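Local structure of glycine oxidase (Bacillus cereus ATCC 14579, 7CYX) at residues S43-G48 with S302-L307; G209-K214 with H270-T275; E279-I284 with A298-T303. The protein probably oxidises glycine with molecular oxygen and water to glyoxylate, hydrogen peroxide and ammonium, using a bound FAD cofactor. All coordinates share one frame; numbering follows the deposited sequence.

Interaction 1. Residues S43-G48 with S302-L307. With FAD (flavin-adenine dinucleotide), chain C.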
loop_
_atom_site.group_PDB
_atom_site.type_symbol
_atom_site.label_atom_id
_atom_site.label_comp_id
_atom_site.label_asym_id
_atom_site.label_seq_id
_atom_site.Cartn_x
_atom_site.Cartn_y
_atom_site.Cartn_z
ATOM N N SER A 43 -4.950 -14.151 7.123
ATOM C CA SER A 43 -5.356 -12.787 6.777
ATOM C C SER A 43 -4.403 -12.130 5.768
ATOM O O SER A 43 -4.757 -11.091 5.214
ATOM C CB SER A 43 -5.535 -11.930 8.013
ATOM O OG SER A 43 -6.536 -12.471 8.865
ATOM N N LYS A 44 -3.215 -12.701 5.506
ATOM C CA LYS A 44 -2.332 -12.116 4.470
ATOM C C LYS A 44 -2.377 -12.945 3.181
ATOM O O LYS A 44 -1.852 -12.521 2.153
ATOM C CB LYS A 44 -0.898 -11.965 4.976
ATOM C CG LYS A 44 0.002 -13.175 4.810
ATOM C CD LYS A 44 1.470 -12.886 5.015
ATOM C CE LYS A 44 2.265 -14.158 5.248
ATOM N NZ LYS A 44 3.682 -14.010 4.840
ATOM N N ALA A 45 -3.013 -14.118 3.249
ATOM C CA ALA A 45 -3.111 -15.036 2.147
ATOM C C ALA A 45 -4.415 -14.811 1.368
ATOM O O ALA A 45 -4.521 -15.218 0.237
ATOM C CB ALA A 45 -3.012 -16.438 2.690
ATOM N N ALA A 46 -5.392 -14.132 1.977
ATOM C CA ALA A 46 -6.757 -14.068 1.458
ATOM C C ALA A 46 -6.868 -13.101 0.263
ATOM O O ALA A 46 -6.199 -12.114 0.197
ATOM C CB ALA A 46 -7.679 -13.678 2.584
ATOM N N ALA A 47 -7.775 -13.398 -0.670
ATOM C CA ALA A 47 -7.971 -12.573 -1.866
ATOM C C ALA A 47 -8.871 -11.363 -1.567
ATOM O O ALA A 47 -9.086 -10.546 -2.432
ATOM C CB ALA A 47 -8.548 -13.410 -2.974
ATOM N N GLY A 48 -9.392 -11.245 -0.345
ATOM C CA GLY A 48 -10.094 -10.043 0.072
ATOM C C GLY A 48 -11.391 -9.786 -0.692
ATOM O O GLY A 48 -11.852 -8.649 -0.749
ATOM N N SER A 302 4.595 -14.621 -7.754
ATOM C CA SER A 302 4.702 -15.341 -6.476
ATOM C C SER A 302 3.661 -16.448 -6.379
ATOM O O SER A 302 2.737 -16.468 -7.162
ATOM C CB SER A 302 4.403 -14.318 -5.428
ATOM O OG SER A 302 4.983 -14.637 -4.198
ATOM N N THR A 303 3.846 -17.303 -5.388
ATOM C CA THR A 303 2.900 -18.372 -5.029
ATOM C C THR A 303 2.936 -18.500 -3.509
ATOM O O THR A 303 3.984 -18.292 -2.948
ATOM C CB THR A 303 3.211 -19.683 -5.744
ATOM O OG1 THR A 303 2.160 -20.533 -5.318
ATOM C CG2 THR A 303 4.545 -20.280 -5.367
ATOM N N TRP A 304 1.810 -18.790 -2.878
ATOM C CA TRP A 304 1.829 -18.941 -1.408
ATOM C C TRP A 304 0.685 -19.832 -0.961
ATOM O O TRP A 304 -0.168 -20.135 -1.766
ATOM C CB TRP A 304 1.777 -17.585 -0.713
ATOM C CG TRP A 304 0.504 -16.845 -0.945
ATOM C CD1 TRP A 304 -0.668 -16.996 -0.278
ATOM C CD2 TRP A 304 0.283 -15.825 -1.919
ATOM N NE1 TRP A 304 -1.601 -16.141 -0.775
ATOM C CE2 TRP A 304 -1.048 -15.409 -1.780
ATOM C CE3 TRP A 304 1.077 -15.228 -2.891
ATOM C CZ2 TRP A 304 -1.600 -14.419 -2.573
ATOM C CZ3 TRP A 304 0.528 -14.248 -3.678
ATOM C CH2 TRP A 304 -0.793 -13.859 -3.527
ATOM N N ALA A 305 0.712 -20.206 0.310
ATOM C CA ALA A 305 -0.304 -21.069 0.930
ATOM C C ALA A 305 -0.802 -20.406 2.210
ATOM O O ALA A 305 0.013 -19.927 2.964
ATOM C CB ALA A 305 0.304 -22.408 1.227
ATOM N N GLY A 306 -2.114 -20.405 2.406
ATOM C CA GLY A 306 -2.793 -19.850 3.580
ATOM C C GLY A 306 -3.736 -20.857 4.210
ATOM O O GLY A 306 -4.203 -21.776 3.541
ATOM N N LEU A 307 -4.012 -20.680 5.505
ATOM C CA LEU A 307 -4.721 -21.675 6.327
ATOM C C LEU A 307 -6.072 -21.108 6.784
ATOM O O LEU A 307 -6.152 -20.437 7.828
ATOM C CB LEU A 307 -3.845 -22.051 7.531
ATOM C CG LEU A 307 -2.441 -22.540 7.171
ATOM C CD1 LEU A 307 -1.702 -23.024 8.410
ATOM C CD2 LEU A 307 -2.488 -23.642 6.122
HETATM P PA FAD C . -5.563 -15.595 11.094
HETATM O O1A FAD C . -5.331 -14.508 10.121
HETATM O O2A FAD C . -4.914 -16.919 10.803
HETATM O O5B FAD C . -5.177 -15.020 12.506
HETATM C C5B FAD C . -4.938 -15.887 13.566
HETATM C C4B FAD C . -3.710 -15.330 14.233
HETATM O O4B FAD C . -3.665 -15.835 15.555
HETATM C C3B FAD C . -2.432 -15.774 13.557
HETATM O O3B FAD C . -1.707 -14.579 13.189
HETATM C C2B FAD C . -1.665 -16.583 14.600
HETATM O O2B FAD C . -0.281 -16.208 14.643
HETATM C C1B FAD C . -2.302 -16.130 15.879
HETATM N N9A FAD C . -2.285 -17.092 16.978
HETATM C C8A FAD C . -2.805 -18.335 16.940
HETATM N N7A FAD C . -2.637 -18.945 18.128
HETATM C C5A FAD C . -2.048 -18.062 18.949
HETATM C C6A FAD C . -1.609 -18.089 20.342
HETATM N N6A FAD C . -1.804 -19.227 21.042
HETATM N N1A FAD C . -0.989 -16.987 20.841
HETATM C C2A FAD C . -0.799 -15.903 20.079
HETATM N N3A FAD C . -1.178 -15.810 18.783
HETATM C C4A FAD C . -1.809 -16.841 18.189
HETATM N N1 FAD C . -11.966 -14.377 3.165
HETATM C C2 FAD C . -12.809 -13.498 2.534
HETATM O O2 FAD C . -13.611 -12.889 3.282
HETATM N N3 FAD C . -12.779 -13.286 1.195
HETATM C C4 FAD C . -11.865 -13.918 0.427
HETATM O O4 FAD C . -11.761 -13.729 -0.814
HETATM C C4X FAD C . -10.949 -14.900 1.060
HETATM N N5 FAD C . -10.053 -15.594 0.348
HETATM C C5X FAD C . -9.214 -16.461 0.950
HETATM C C6 FAD C . -8.279 -17.137 0.186
HETATM C C7 FAD C . -7.418 -18.040 0.785
HETATM C C7M FAD C . -6.401 -18.799 -0.049
HETATM C C8 FAD C . -7.470 -18.264 2.225
HETATM C C8M FAD C . -6.520 -19.236 2.911
HETATM C C9 FAD C . -8.385 -17.593 2.971
HETATM C C9A FAD C . -9.263 -16.697 2.407
HETATM N N10 FAD C . -10.184 -15.986 3.189
HETATM C C10 FAD C . -11.050 -15.095 2.514
HETATM C "C1'" FAD C . -10.383 -16.219 4.626
HETATM C "C2'" FAD C . -9.674 -15.346 5.611
HETATM O "O2'" FAD C . -8.265 -15.433 5.338
HETATM C "C3'" FAD C . -9.980 -15.886 6.997
HETATM O "O3'" FAD C . -11.368 -16.309 7.136
HETATM C "C4'" FAD C . -9.493 -14.838 8.006
HETATM O "O4'" FAD C . -8.155 -14.421 7.684
HETATM C "C5'" FAD C . -9.424 -15.371 9.411
HETATM O "O5'" FAD C . -8.747 -14.401 10.189
HETATM P P FAD C . -8.267 -14.774 11.661
HETATM O O1P FAD C . -9.321 -15.538 12.375
HETATM O O2P FAD C . -7.671 -13.526 12.255
HETATM O O3P FAD C . -7.152 -15.887 11.264
#
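A45 is the point where the turn of residues 43-48 presses against strand 302-307, and G306 lets it come close. The CB of A45 rests 3.5 Å from the CA of G306, and with no side chain on the glycine the two CA atoms come within 5.0 Å of each other. Two residues back along the strand, W304 reaches the same alanine by its indole edge. NE1 of W304 gives a hydrogen bond to the carbonyl O of A45, 3.2 Å long and fairly straight (162° at the hydrogen), arriving in the carbonyl plane on a lone pair while the oxygen lies nearly in the indole plane. With CG of W304 set between the backbone N and the carbonyl carbon (chi1 65°), the N-H edge of the ring points at A45; CD1 then also packs 3.8 Å from the CB of A45. The arrangement joins the two halves of the DAO-type flavoprotein fold: residues 43-48 follow the first strand-helix-strand unit (5-10, 14-25, 30-33) of the Rossmann-type FAD-binding part, and strand 299-311 is the outermost strand of the eight-stranded mixed sheet. FAD fills the buried flank. S43 OG donates to O1A of the FAD pyrophosphate (2.7 Å) and accepts from the ribityl O4' (2.8 Å), while its backbone N adds a second bond to O1A; V14 N also bonds this hydroxyl. The isoalloxazine leans on both segments, with its methyl C8M 3.5 Å from the C atom of G306 and its N5 3.3 Å from N of A47. The far flank is looser. W304 is partly exposed, and the exposed chain of K44 lies against P156 of helix 155-168.

Interaction 2. Residues G209-K214 with H270-T275; sequences GSWSTK and HTFNKT. With FAD (flavin-adenine dinucleotide), chain C.
An oblique aromatic contact joins W211 and F272, partly buried, where the turn beside the adenosine half of FAD meets the loop between strand 260-269 and helix 278-291. The phenyl ring comes over one face of the indole near its rim: CE2 of F272 lies 3.3 Å from NE1 of W211 and 3.6 Å from its CD1. With the ring planes at 41° and the phenyl to five-membered-ring centroid distance at 4.7 Å, the pair is neither a parallel stack nor an edge-to-face one. The two side chains run past one another, pointing opposite ways. The CB of S210 lies over the same indole face, and the phenyl edge also meets the carbonyl O of S210, 3.8 Å from CE2 of F272. W211 works for the cofactor too, its CB packing 3.6 Å from the adenine N7A of FAD, while K35 makes a cation-pi contact with the indole. Within the loop, T271 OG1 accepts from the backbone N of N273, an ST turn that encloses F272. L307 of strand 299-311 touches both rings, and P227 of strand 225-236 backs F272 and S210.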
loop_
_atom_site.group_PDB
_atom_site.type_symbol
_atom_site.label_atom_id
_atom_site.label_comp_id
_atom_site.label_asym_id
_atom_site.label_seq_id
_atom_site.Cartn_x
_atom_site.Cartn_y
_atom_site.Cartn_z
ATOM N N GLY A 209 -7.434 -17.874 14.859
ATOM C CA GLY A 209 -7.788 -18.552 13.615
ATOM C C GLY A 209 -7.762 -20.065 13.749
ATOM O O GLY A 209 -8.329 -20.608 14.689
ATOM N N SER A 210 -7.021 -20.711 12.833
ATOM C CA SER A 210 -6.861 -22.174 12.724
ATOM C C SER A 210 -6.304 -22.839 13.994
ATOM O O SER A 210 -6.338 -24.056 14.085
ATOM C CB SER A 210 -5.978 -22.511 11.552
ATOM O OG SER A 210 -6.636 -22.270 10.318
ATOM N N TRP A 211 -5.792 -22.069 14.960
ATOM C CA TRP A 211 -5.067 -22.596 16.151
ATOM C C TRP A 211 -5.881 -22.425 17.442
ATOM O O TRP A 211 -5.367 -22.659 18.548
ATOM C CB TRP A 211 -3.719 -21.866 16.287
ATOM C CG TRP A 211 -2.747 -22.122 15.175
ATOM C CD1 TRP A 211 -1.752 -23.052 15.174
ATOM C CD2 TRP A 211 -2.666 -21.450 13.902
ATOM N NE1 TRP A 211 -1.069 -23.023 13.990
ATOM C CE2 TRP A 211 -1.593 -22.039 13.192
ATOM C CE3 TRP A 211 -3.382 -20.416 13.286
ATOM C CZ2 TRP A 211 -1.236 -21.638 11.901
ATOM C CZ3 TRP A 211 -3.026 -20.015 12.014
ATOM C CH2 TRP A 211 -1.967 -20.620 11.332
ATOM N N SER A 212 -7.138 -21.983 17.323
ATOM C CA SER A 212 -7.939 -21.618 18.501
ATOM C C SER A 212 -8.354 -22.840 19.338
ATOM O O SER A 212 -8.747 -22.653 20.470
ATOM C CB SER A 212 -9.173 -20.820 18.110
ATOM O OG SER A 212 -8.813 -19.575 17.528
ATOM N N THR A 213 -8.294 -24.058 18.789
ATOM C CA THR A 213 -8.945 -25.226 19.405
ATOM C C THR A 213 -8.624 -25.363 20.907
ATOM O O THR A 213 -9.547 -25.469 21.701
ATOM C CB THR A 213 -8.636 -26.513 18.634
ATOM O OG1 THR A 213 -9.295 -26.395 17.370
ATOM C CG2 THR A 213 -9.133 -27.756 19.343
ATOM N N LYS A 214 -7.346 -25.416 21.292
ATOM C CA LYS A 214 -6.973 -25.633 22.719
ATOM C C LYS A 214 -7.678 -24.625 23.638
ATOM O O LYS A 214 -8.220 -25.015 24.630
ATOM C CB LYS A 214 -5.461 -25.544 22.955
ATOM C CG LYS A 214 -4.788 -26.851 23.367
ATOM C CD LYS A 214 -3.419 -27.099 22.735
ATOM C CE LYS A 214 -3.186 -28.560 22.382
ATOM N NZ LYS A 214 -1.962 -28.751 21.566
ATOM N N HIS A 270 -7.279 -30.036 6.971
ATOM C CA HIS A 270 -6.549 -30.654 8.094
ATOM C C HIS A 270 -5.044 -30.753 7.814
ATOM O O HIS A 270 -4.456 -31.819 7.930
ATOM C CB HIS A 270 -7.178 -32.004 8.479
ATOM C CG HIS A 270 -8.489 -31.862 9.182
ATOM N ND1 HIS A 270 -9.709 -32.121 8.558
ATOM C CD2 HIS A 270 -8.774 -31.481 10.445
ATOM C CE1 HIS A 270 -10.686 -31.896 9.403
ATOM N NE2 HIS A 270 -10.139 -31.484 10.567
ATOM N N THR A 271 -4.416 -29.618 7.492
ATOM C CA THR A 271 -2.956 -29.532 7.526
ATOM C C THR A 271 -2.545 -28.073 7.732
ATOM O O THR A 271 -3.153 -27.177 7.176
ATOM C CB THR A 271 -2.328 -30.138 6.266
ATOM O OG1 THR A 271 -0.913 -30.166 6.416
ATOM C CG2 THR A 271 -2.619 -29.362 5.006
ATOM N N PHE A 272 -1.501 -27.869 8.543
ATOM C CA PHE A 272 -0.875 -26.557 8.792
ATOM C C PHE A 272 0.265 -26.292 7.793
ATOM O O PHE A 272 0.928 -25.248 7.853
ATOM C CB PHE A 272 -0.360 -26.475 10.234
ATOM C CG PHE A 272 -1.433 -26.535 11.292
ATOM C CD1 PHE A 272 -1.867 -27.748 11.801
ATOM C CD2 PHE A 272 -2.031 -25.373 11.765
ATOM C CE1 PHE A 272 -2.865 -27.798 12.767
ATOM C CE2 PHE A 272 -3.022 -25.423 12.732
ATOM C CZ PHE A 272 -3.439 -26.637 13.235
ATOM N N ASN A 273 0.470 -27.211 6.850
ATOM C CA ASN A 273 1.552 -27.121 5.870
ATOM C C ASN A 273 1.414 -25.901 4.939
ATOM O O ASN A 273 0.434 -25.789 4.210
ATOM C CB ASN A 273 1.607 -28.376 5.011
ATOM C CG ASN A 273 2.963 -28.519 4.377
ATOM O OD1 ASN A 273 3.900 -28.960 5.032
ATOM N ND2 ASN A 273 3.090 -28.077 3.146
ATOM N N LYS A 274 2.432 -25.026 4.917
ATOM C CA LYS A 274 2.400 -23.782 4.130
ATOM C C LYS A 274 3.275 -23.847 2.857
ATOM O O LYS A 274 3.481 -22.822 2.246
ATOM C CB LYS A 274 2.891 -22.591 4.953
ATOM C CG LYS A 274 2.296 -22.405 6.350
ATOM C CD LYS A 274 1.233 -21.318 6.506
ATOM C CE LYS A 274 1.610 -19.957 5.957
ATOM N NZ LYS A 274 1.987 -19.004 7.027
ATOM N N THR A 275 3.812 -25.018 2.472
ATOM C CA THR A 275 4.481 -25.222 1.165
ATOM C C THR A 275 3.438 -25.305 0.045
ATOM O O THR A 275 2.316 -25.670 0.289
ATOM C CB THR A 275 5.298 -26.530 1.103
ATOM O OG1 THR A 275 4.436 -27.678 1.220
ATOM C CG2 THR A 275 6.377 -26.630 2.165
HETATM P PA FAD C . -5.563 -15.595 11.094
HETATM O O1A FAD C . -5.331 -14.508 10.121
HETATM O O2A FAD C . -4.914 -16.919 10.803
HETATM O O5B FAD C . -5.177 -15.020 12.506
HETATM C C5B FAD C . -4.938 -15.887 13.566
HETATM C C4B FAD C . -3.710 -15.330 14.233
HETATM O O4B FAD C . -3.665 -15.835 15.555
HETATM C C3B FAD C . -2.432 -15.774 13.557
HETATM O O3B FAD C . -1.707 -14.579 13.189
HETATM C C2B FAD C . -1.665 -16.583 14.600
HETATM O O2B FAD C . -0.281 -16.208 14.643
HETATM C C1B FAD C . -2.302 -16.130 15.879
HETATM N N9A FAD C . -2.285 -17.092 16.978
HETATM C C8A FAD C . -2.805 -18.335 16.940
HETATM N N7A FAD C . -2.637 -18.945 18.128
HETATM C C5A FAD C . -2.048 -18.062 18.949
HETATM C C6A FAD C . -1.609 -18.089 20.342
HETATM N N6A FAD C . -1.804 -19.227 21.042
HETATM N N1A FAD C . -0.989 -16.987 20.841
HETATM C C2A FAD C . -0.799 -15.903 20.079
HETATM N N3A FAD C . -1.178 -15.810 18.783
HETATM C C4A FAD C . -1.809 -16.841 18.189
HETATM N N1 FAD C . -11.966 -14.377 3.165
HETATM C C2 FAD C . -12.809 -13.498 2.534
HETATM O O2 FAD C . -13.611 -12.889 3.282
HETATM N N3 FAD C . -12.779 -13.286 1.195
HETATM C C4 FAD C . -11.865 -13.918 0.427
HETATM O O4 FAD C . -11.761 -13.729 -0.814
HETATM C C4X FAD C . -10.949 -14.900 1.060
HETATM N N5 FAD C . -10.053 -15.594 0.348
HETATM C C5X FAD C . -9.214 -16.461 0.950
HETATM C C6 FAD C . -8.279 -17.137 0.186
HETATM C C7 FAD C . -7.418 -18.040 0.785
HETATM C C7M FAD C . -6.401 -18.799 -0.049
HETATM C C8 FAD C . -7.470 -18.264 2.225
HETATM C C8M FAD C . -6.520 -19.236 2.911
HETATM C C9 FAD C . -8.385 -17.593 2.971
HETATM C C9A FAD C . -9.263 -16.697 2.407
HETATM N N10 FAD C . -10.184 -15.986 3.189
HETATM C C10 FAD C . -11.050 -15.095 2.514
HETATM C "C1'" FAD C . -10.383 -16.219 4.626
HETATM C "C2'" FAD C . -9.674 -15.346 5.611
HETATM O "O2'" FAD C . -8.265 -15.433 5.338
HETATM C "C3'" FAD C . -9.980 -15.886 6.997
HETATM O "O3'" FAD C . -11.368 -16.309 7.136
HETATM C "C4'" FAD C . -9.493 -14.838 8.006
HETATM O "O4'" FAD C . -8.155 -14.421 7.684
HETATM C "C5'" FAD C . -9.424 -15.371 9.411
HETATM O "O5'" FAD C . -8.747 -14.401 10.189
HETATM P P FAD C . -8.267 -14.774 11.661
HETATM O O1P FAD C . -9.321 -15.538 12.375
HETATM O O2P FAD C . -7.671 -13.526 12.255
HETATM O O3P FAD C . -7.152 -15.887 11.264
#

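Interaction 3. Residues E279-I284 with A298-T303; sequences ESITSI and AEWEST
With CG1 anti to the carbonyl carbon (chi1 -81°) and CD1 fully extended beyond it (chi2 177°), I281 reaches from its helix to W300 and T303 on the neighbouring strand. W300 answers with CG anti to its own backbone N (chi1 172°), which carries the six-membered end of the indole out toward the isoleucine. This is helix-on-sheet packing at the edge of a sheet: helix 278-291 lies against the eight-stranded mixed sheet, and residues 299-303 begin its outermost strand. A classic beta bulge is consistent with residues three apart serving one helix. E301 and S302 both face A234 of strand 225-236, and the extra residue would bring W300 and T303 round to the same side.

The contact itself is small and apolar. The CD1 of I281 is the meeting point, 4.0 Å from CH2 of W300 and equally 4.0 Å from CG2 of T303, so the methyl spans the gap between an indole corner and a threonine methyl. The I281 side chain crosses each of the other two at about a right angle. The hydroxyl of T303 has its polar partner elsewhere: OG1 bonds the backbone O of V232, which fixes the threonine's rotation and leaves CG2 turned to the helix. I281 also touches V276, as does T303, so the loop entering the helix closes one flank of the patch.

W300 is exposed, so solvent reaches this rim. Deeper in, S280 and I284 carry the same helix onto strand 260-269, with S280 OG bonded to OE1 of E231. E301 is held by salt bridges to R236 and R260. Over one face of the W300 indole, toward its rim, sits the carbonyl O of S302, 3.7 Å above the ring plane.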
loop_
_atom_site.group_PDB
_atom_site.type_symbol
_atom_site.label_atom_id
_atom_site.label_comp_id
_atom_site.label_asym_id
_atom_site.label_seq_id
_atom_site.Cartn_x
_atom_site.Cartn_y
_atom_site.Cartn_z
ATOM N N GLU A 279 1.825 -29.458 -8.536
ATOM C CA GLU A 279 0.556 -29.906 -9.118
ATOM C C GLU A 279 -0.516 -28.830 -8.913
ATOM O O GLU A 279 -1.311 -28.590 -9.805
ATOM C CB GLU A 279 0.153 -31.243 -8.487
ATOM C CG GLU A 279 -1.271 -31.710 -8.772
ATOM C CD GLU A 279 -1.539 -33.164 -8.369
ATOM O OE1 GLU A 279 -1.760 -33.989 -9.286
ATOM O OE2 GLU A 279 -1.527 -33.493 -7.141
ATOM N N SER A 280 -0.541 -28.225 -7.719
ATOM C CA SER A 280 -1.452 -27.139 -7.387
ATOM C C SER A 280 -1.154 -25.933 -8.281
ATOM O O SER A 280 -2.069 -25.340 -8.851
ATOM C CB SER A 280 -1.339 -26.763 -5.941
ATOM O OG SER A 280 -1.848 -27.788 -5.109
ATOM N N ILE A 281 0.138 -25.590 -8.421
ATOM C CA ILE A 281 0.529 -24.465 -9.267
ATOM C C ILE A 281 0.005 -24.707 -10.692
ATOM O O ILE A 281 -0.538 -23.794 -11.310
ATOM C CB ILE A 281 2.050 -24.221 -9.273
ATOM C CG1 ILE A 281 2.524 -23.429 -8.053
ATOM C CG2 ILE A 281 2.469 -23.540 -10.553
ATOM C CD1 ILE A 281 4.032 -23.232 -7.985
ATOM N N THR A 282 0.221 -25.928 -11.202
ATOM C CA THR A 282 -0.106 -26.334 -12.583
ATOM C C THR A 282 -1.622 -26.383 -12.780
ATOM O O THR A 282 -2.142 -25.987 -13.817
ATOM C CB THR A 282 0.389 -27.753 -12.904
ATOM O OG1 THR A 282 1.773 -27.856 -12.603
ATOM C CG2 THR A 282 0.154 -28.133 -14.349
ATOM N N SER A 283 -2.300 -26.978 -11.803
ATOM C CA SER A 283 -3.731 -27.106 -11.826
ATOM C C SER A 283 -4.377 -25.708 -11.838
ATOM O O SER A 283 -5.292 -25.432 -12.633
ATOM C CB SER A 283 -4.179 -27.956 -10.671
ATOM O OG SER A 283 -5.579 -28.143 -10.688
ATOM N N ILE A 284 -3.853 -24.798 -11.011
ATOM C CA ILE A 284 -4.444 -23.474 -10.860
ATOM C C ILE A 284 -4.274 -22.679 -12.148
ATOM O O ILE A 284 -5.214 -22.018 -12.606
ATOM C CB ILE A 284 -3.828 -22.697 -9.695
ATOM C CG1 ILE A 284 -4.322 -23.238 -8.356
ATOM C CG2 ILE A 284 -4.097 -21.208 -9.859
ATOM C CD1 ILE A 284 -3.522 -22.724 -7.171
ATOM N N ALA A 298 1.870 -13.209 -19.176
ATOM C CA ALA A 298 2.083 -12.333 -18.014
ATOM C C ALA A 298 3.428 -12.649 -17.321
ATOM O O ALA A 298 4.243 -13.422 -17.814
ATOM C CB ALA A 298 0.921 -12.510 -17.062
ATOM N N GLU A 299 3.667 -11.963 -16.216
ATOM C CA GLU A 299 4.935 -12.144 -15.487
ATOM C C GLU A 299 4.645 -12.820 -14.156
ATOM O O GLU A 299 3.884 -12.268 -13.353
ATOM C CB GLU A 299 5.630 -10.806 -15.271
ATOM C CG GLU A 299 5.680 -9.956 -16.518
ATOM C CD GLU A 299 6.357 -8.616 -16.329
ATOM O OE1 GLU A 299 6.706 -8.289 -15.188
ATOM O OE2 GLU A 299 6.546 -7.922 -17.327
ATOM N N TRP A 300 5.263 -13.973 -13.951
ATOM C CA TRP A 300 5.097 -14.718 -12.689
ATOM C C TRP A 300 5.582 -13.839 -11.550
ATOM O O TRP A 300 6.631 -13.227 -11.676
ATOM C CB TRP A 300 5.900 -16.014 -12.733
ATOM C CG TRP A 300 5.943 -16.731 -11.426
ATOM C CD1 TRP A 300 6.892 -16.628 -10.462
ATOM C CD2 TRP A 300 4.984 -17.673 -10.940
ATOM N NE1 TRP A 300 6.599 -17.447 -9.415
ATOM C CE2 TRP A 300 5.432 -18.099 -9.680
ATOM C CE3 TRP A 300 3.800 -18.204 -11.448
ATOM C CZ2 TRP A 300 4.731 -19.030 -8.922
ATOM C CZ3 TRP A 300 3.111 -19.123 -10.700
ATOM C CH2 TRP A 300 3.567 -19.524 -9.451
ATOM N N GLU A 301 4.832 -13.792 -10.468
ATOM C CA GLU A 301 5.328 -12.971 -9.354
ATOM C C GLU A 301 5.607 -13.877 -8.168
ATOM O O GLU A 301 6.740 -13.940 -7.737
ATOM C CB GLU A 301 4.290 -11.952 -8.908
ATOM C CG GLU A 301 4.674 -11.279 -7.613
ATOM C CD GLU A 301 3.551 -10.709 -6.778
ATOM O OE1 GLU A 301 2.944 -9.727 -7.199
ATOM O OE2 GLU A 301 3.308 -11.237 -5.705
ATOM N N SER A 302 4.595 -14.621 -7.754
ATOM C CA SER A 302 4.702 -15.341 -6.476
ATOM C C SER A 302 3.661 -16.448 -6.379
ATOM O O SER A 302 2.737 -16.468 -7.162
ATOM C CB SER A 302 4.403 -14.318 -5.428
ATOM O OG SER A 302 4.983 -14.637 -4.198
ATOM N N THR A 303 3.846 -17.303 -5.388
ATOM C CA THR A 303 2.900 -18.372 -5.029
ATOM C C THR A 303 2.936 -18.500 -3.509
ATOM O O THR A 303 3.984 -18.292 -2.948
ATOM C CB THR A 303 3.211 -19.683 -5.744
ATOM O OG1 THR A 303 2.160 -20.533 -5.318
ATOM C CG2 THR A 303 4.545 -20.280 -5.367
#

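How the interactions relate
From the N terminus, residues 43-48 open the longest loop, closed by interaction 1 only when strand 302-307 arrives more than 250 residues later. Interaction 2 lies nested within it, closing a loop of 55 residues between 209-214 and 270-275. Interaction 3 follows interaction 2 in series, opening inside the loop of interaction 1: its helix 279-284 returns after 13 residues to 298-303, and it ends on the same strand as interaction 1, sharing S302 and T303. Interactions 1 and 2 both touch FAD and meet directly: L307 O lies 3.1 Å from S210 OG, a probable hydrogen bond. Strand 299-311 thus links the cofactor-side turns to the helix packed at the start of that strand.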